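Local coordinates for argininosuccinate lyase (Chelativorans sp., PDB 6RXA) that catalyses, as an engineered variant of EDDS lyase, reversible C-N bond cleavage releasing fumarate and, in the reverse direction, enantioselective addition of amines to fumarate, at the interface of chains A and B. Residues are numbered along the deposited sequence; one frame, centred on the assembly and turned at random. Chains: chain A/B, Argininosuccinate lyase.

Contacts 1 and 2 each hold a carboxylate with donors from the neighbouring subunit, and they lie about 25 Å apart, measured between the centres of their C-alpha atoms. Helix 168-193 of chain B serves both, giving B:Arg192 to contact 1 and B:Glu177 to contact 2. In contact 1 the carboxylates meet arginine side chains; in contact 2 a carboxylate meets backbone N-H groups of a loop. Two-fold symmetry gives each contact a twin with the chains exchanged, so one helix is pinned repeatedly along its length, as suits the tetramer typical of the aspartase/fumarase superfamily.

Contact 1: the interface of chains A and B. Residues chain A 181, 185, 188, 243, 247; chain B 192, 236-237, 240.
One carboxylate oxygen, OE1 of B:Glu240, is gripped by nitrogens from both subunits and shows how one shared acceptor can tie two subunits together. From chain A, A:Arg185 approaches side-on and spends two donors on it, NE lying 2.9 Å from B:Glu240 OE1 and NH2 equally near. Both bonds are bent, about 137° at the hydrogen: the oxygen lies in the guanidinium plane, yet NE meets it from above the carboxylate plane while NH2 comes nearly along the C-O axis. The two flat groups stand 79° apart. From its own chain, B:Arg192 NE reaches the syn lone pair of the same OE1 at 3.0 Å.

B:Arg192 is the hub of the network. Its side-on edge holds both oxygens of B:Glu240, and its end holds those of A:Glu188 across the interface, NH2 to OE1 at 2.8 Å and NH1 to OE2 at 3.0 Å. These two bonds are fairly straight, and the carboxylate and guanidinium are nearly coplanar. NH2 therefore joins two carboxylates, whose oxygens A:Glu188 OE1 and B:Glu240 OE2 are 4.8 Å apart, and the guanidinium probably offsets their mutual repulsion. A bend at chi3 (-73°) turns the arginine head toward both acids, while CG of A:Arg185 lies over one of its faces, toward the rim.

On the same guanidinium as the paired donors, NH1 of A:Arg185 forms a longer salt bridge to B:Asp236 OD2 (3.7 Å), supplemented by water 2, which bonds both NH1 and OD2. Water 1 links the same OD2 to the carbonyl oxygen of A:Val247. Carbon packing flanks the polar core: the ring tip of A:Phe243, CZ, rests against CA of B:Glu240 at 3.5 Å, and A:Val247 CG2 touches the carboxylate carbon of B:Asp236.

Helices 168-193 and 236-262 of both chains supply all of these residues, so the network sits where long helices of the two subunits pack together.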
loop_
_atom_site.group_PDB
_atom_site.type_symbol
_atom_site.label_atom_id
_atom_site.label_comp_id
_atom_site.label_asym_id
_atom_site.label_seq_id
_atom_site.Cartn_x
_atom_site.Cartn_y
_atom_site.Cartn_z
ATOM N N LYS A 181 -18.231 -15.420 5.522
ATOM C CA LYS A 181 -17.969 -14.109 6.100
ATOM C C LYS A 181 -17.699 -13.074 5.016
ATOM O O LYS A 181 -18.115 -11.917 5.139
ATOM C CB LYS A 181 -16.839 -14.196 7.126
ATOM C CG LYS A 181 -17.293 -14.899 8.405
ATOM C CD LYS A 181 -16.201 -14.928 9.459
ATOM C CE LYS A 181 -15.068 -15.833 9.028
ATOM N NZ LYS A 181 -14.212 -16.169 10.214
ATOM N N ARG A 185 -19.552 -9.546 4.209
ATOM C CA ARG A 185 -18.897 -8.264 3.947
ATOM C C ARG A 185 -19.466 -7.610 2.692
ATOM O O ARG A 185 -19.711 -6.397 2.656
ATOM C CB ARG A 185 -17.387 -8.437 3.763
ATOM C CG ARG A 185 -16.590 -8.741 5.009
ATOM C CD ARG A 185 -15.039 -8.806 4.708
ATOM N NE ARG A 185 -14.434 -9.066 5.991
ATOM C CZ ARG A 185 -14.123 -10.265 6.457
ATOM N NH1 ARG A 185 -14.189 -11.354 5.688
ATOM N NH2 ARG A 185 -13.699 -10.361 7.698
ATOM N N GLU A 188 -23.144 -6.402 3.248
ATOM C CA GLU A 188 -23.089 -5.187 4.057
ATOM C C GLU A 188 -22.691 -3.991 3.211
ATOM O O GLU A 188 -23.280 -2.906 3.332
ATOM C CB GLU A 188 -22.090 -5.389 5.198
ATOM C CG GLU A 188 -22.546 -6.406 6.241
ATOM C CD GLU A 188 -21.409 -6.952 7.087
ATOM O OE1 GLU A 188 -20.287 -6.424 6.999
ATOM O OE2 GLU A 188 -21.652 -7.929 7.828
ATOM N N PHE A 243 -11.520 -2.815 -0.751
ATOM C CA PHE A 243 -11.037 -3.614 0.363
ATOM C C PHE A 243 -11.637 -5.019 0.370
ATOM O O PHE A 243 -10.920 -6.010 0.576
ATOM C CB PHE A 243 -11.323 -2.976 1.716
ATOM C CG PHE A 243 -11.083 -3.937 2.830
ATOM C CD1 PHE A 243 -9.781 -4.314 3.161
ATOM C CD2 PHE A 243 -12.130 -4.530 3.495
ATOM C CE1 PHE A 243 -9.544 -5.234 4.141
ATOM C CE2 PHE A 243 -11.891 -5.458 4.493
ATOM C CZ PHE A 243 -10.591 -5.822 4.804
ATOM N N VAL A 247 -9.443 -8.434 0.446
ATOM C CA VAL A 247 -9.399 -9.434 1.520
ATOM C C VAL A 247 -9.953 -10.777 1.051
ATOM O O VAL A 247 -9.371 -11.835 1.331
ATOM C CB VAL A 247 -10.034 -8.926 2.833
ATOM C CG1 VAL A 247 -11.551 -8.944 2.777
ATOM C CG2 VAL A 247 -9.523 -9.777 4.012
ATOM N N ARG B 192 -17.871 -10.094 13.725
ATOM C CA ARG B 192 -16.884 -11.070 13.276
ATOM C C ARG B 192 -15.715 -11.198 14.252
ATOM O O ARG B 192 -15.148 -12.289 14.379
ATOM C CB ARG B 192 -16.395 -10.744 11.864
ATOM C CG ARG B 192 -17.370 -11.193 10.772
ATOM C CD ARG B 192 -16.879 -10.844 9.351
ATOM N NE ARG B 192 -16.962 -9.422 9.038
ATOM C CZ ARG B 192 -18.072 -8.812 8.629
ATOM N NH1 ARG B 192 -19.202 -9.499 8.493
ATOM N NH2 ARG B 192 -18.060 -7.521 8.361
ATOM N N ASP B 236 -8.997 -12.560 8.663
ATOM C CA ASP B 236 -9.593 -11.508 7.848
ATOM C C ASP B 236 -10.136 -10.383 8.720
ATOM O O ASP B 236 -10.201 -9.237 8.270
ATOM C CB ASP B 236 -10.721 -12.060 6.979
ATOM C CG ASP B 236 -10.238 -12.907 5.818
ATOM O OD1 ASP B 236 -9.017 -13.142 5.680
ATOM O OD2 ASP B 236 -11.124 -13.294 5.013
ATOM N N HIS B 237 -10.564 -10.708 9.952
ATOM C CA HIS B 237 -11.036 -9.700 10.898
ATOM C C HIS B 237 -9.938 -8.715 11.269
ATOM O O HIS B 237 -10.231 -7.548 11.568
ATOM C CB HIS B 237 -11.585 -10.387 12.154
ATOM C CG HIS B 237 -10.601 -11.286 12.840
ATOM N ND1 HIS B 237 -10.151 -12.458 12.271
ATOM C CD2 HIS B 237 -9.990 -11.195 14.047
ATOM C CE1 HIS B 237 -9.297 -13.044 13.091
ATOM N NE2 HIS B 237 -9.192 -12.306 14.184
ATOM N N GLU B 240 -9.698 -6.472 8.308
ATOM C CA GLU B 240 -10.879 -5.621 8.262
ATOM C C GLU B 240 -10.817 -4.517 9.312
ATOM O O GLU B 240 -11.209 -3.377 9.037
ATOM C CB GLU B 240 -12.150 -6.453 8.407
ATOM C CG GLU B 240 -13.419 -5.656 8.243
ATOM C CD GLU B 240 -14.675 -6.481 8.437
ATOM O OE1 GLU B 240 -14.598 -7.713 8.524
ATOM O OE2 GLU B 240 -15.759 -5.883 8.502
HETATM O O HOH W 1 -10.636 -14.034 2.573
HETATM O O HOH W 2 -13.544 -14.216 5.804
HETATM O O HOH W 3 -14.027 -13.960 12.369
#

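Contact 2: the interface of chains A and B. Residues chain A 224-227, 230; chain B 177, 447, 457.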
loop_
_atom_site.group_PDB
_atom_site.type_symbol
_atom_site.label_atom_id
_atom_site.label_comp_id
_atom_site.label_asym_id
_atom_site.label_seq_id
_atom_site.Cartn_x
_atom_site.Cartn_y
_atom_site.Cartn_z
ATOM N N LEU A 224 -31.631 6.951 0.062
ATOM C CA LEU A 224 -30.882 8.111 -0.393
ATOM C C LEU A 224 -29.554 8.234 0.346
ATOM O O LEU A 224 -29.420 7.824 1.501
ATOM C CB LEU A 224 -31.659 9.404 -0.124
ATOM C CG LEU A 224 -33.018 9.525 -0.807
ATOM C CD1 LEU A 224 -33.637 10.855 -0.481
ATOM C CD2 LEU A 224 -32.900 9.323 -2.314
ATOM N N VAL A 225 -28.562 8.804 -0.335
ATOM C CA VAL A 225 -27.479 9.506 0.352
ATOM C C VAL A 225 -28.085 10.872 0.658
ATOM O O VAL A 225 -28.386 11.642 -0.264
ATOM C CB VAL A 225 -26.230 9.648 -0.516
ATOM C CG1 VAL A 225 -25.146 10.406 0.266
ATOM C CG2 VAL A 225 -25.697 8.305 -1.019
ATOM N N VAL A 226 -28.330 11.155 1.929
ATOM C CA VAL A 226 -29.207 12.271 2.260
ATOM C C VAL A 226 -28.502 13.609 2.068
ATOM O O VAL A 226 -28.876 14.394 1.190
ATOM C CB VAL A 226 -29.811 12.126 3.668
ATOM C CG1 VAL A 226 -30.686 13.333 4.013
ATOM C CG2 VAL A 226 -30.617 10.821 3.747
ATOM N N ASN A 227 -27.477 13.871 2.864
ATOM C CA ASN A 227 -26.797 15.158 2.818
ATOM C C ASN A 227 -26.133 15.371 1.460
ATOM O O ASN A 227 -25.481 14.474 0.920
ATOM C CB ASN A 227 -25.779 15.234 3.949
ATOM C CG ASN A 227 -25.017 16.523 3.946
ATOM O OD1 ASN A 227 -24.059 16.674 3.187
ATOM N ND2 ASN A 227 -25.423 17.465 4.802
ATOM N N GLU A 230 -22.363 14.919 1.263
ATOM C CA GLU A 230 -22.058 13.493 1.272
ATOM C C GLU A 230 -22.411 12.858 -0.069
ATOM O O GLU A 230 -21.713 11.944 -0.519
ATOM C CB GLU A 230 -22.790 12.817 2.434
ATOM C CG GLU A 230 -22.539 11.321 2.590
ATOM C CD GLU A 230 -21.119 10.959 2.987
ATOM O OE1 GLU A 230 -20.211 11.827 2.990
ATOM O OE2 GLU A 230 -20.908 9.771 3.305
ATOM N N GLU B 177 -23.125 12.091 8.643
ATOM C CA GLU B 177 -23.576 10.960 7.831
ATOM C C GLU B 177 -22.415 10.025 7.509
ATOM O O GLU B 177 -22.580 8.797 7.527
ATOM C CB GLU B 177 -24.278 11.498 6.572
ATOM C CG GLU B 177 -24.995 10.421 5.737
ATOM C CD GLU B 177 -26.031 10.968 4.764
ATOM O OE1 GLU B 177 -26.335 12.175 4.790
ATOM O OE2 GLU B 177 -26.571 10.151 3.986
ATOM N N GLY B 447 -31.531 16.863 2.672
ATOM C CA GLY B 447 -30.083 16.958 2.661
ATOM C C GLY B 447 -29.509 18.277 2.212
ATOM O O GLY B 447 -28.297 18.379 2.000
ATOM N N SER B 457 -32.312 16.741 9.624
ATOM C CA SER B 457 -31.191 15.812 9.670
ATOM C C SER B 457 -30.612 15.727 11.071
ATOM O O SER B 457 -30.196 14.647 11.512
ATOM C CB SER B 457 -30.105 16.244 8.684
ATOM O OG SER B 457 -30.485 15.931 7.355
HETATM O O HOH W 4 -28.001 17.212 6.083
#
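Helix 168-193 of chain B here meets the chain A loop leading into helix 228-233, with the loop at B:Gly447 and the long helix 451-500 of chain B closing in alongside. The principle is a carboxylate caught by consecutive backbone N-H groups of a partner. B:Glu177 reaches across, and its OE1 accepts from the backbone N-H of A:Asn227 at 2.8 Å, while OE2 accepts from the backbone N-H of A:Val226 at 2.9 Å. Both bonds come from the syn side, the first tilted 18° out of the carboxylate plane, so the two oxygens share the task and rotation of the carboxylate is held in check. With CG opposite the backbone N (chi1 -171°) and the rest of the chain extended, B:Glu177 projects far enough to reach the loop.

The gripped loop also starts a helix. A:Asn227 acts as its N-cap: OD1 takes the N-H of A:Glu230 at 3.1 Å, on a lone pair in the carbonyl plane. The beginning of this helix would probably help to stabilise the negative charge of B:Glu177. A:Glu230 itself brings its CG against that of B:Glu177, while A:Glu230 OE2 and B:Glu177 OE2 stay 5.7 Å apart. Replacing B:Glu177 with an alanine would probably leave the backbone N-H groups of A:Val226 and A:Asn227 without their carboxylate mate and free the loop to shift.

Beyond the carboxylate, CG1 of A:Val226 packs on CA of B:Gly447 at 3.9 Å, adding an apolar contact to the polar clasp. The side-chain nitrogen ND2 of A:Asn227 points away from the cap to water 4 at 2.9 Å, and that water lies 3.1 Å from the hydroxyl OG of B:Ser457.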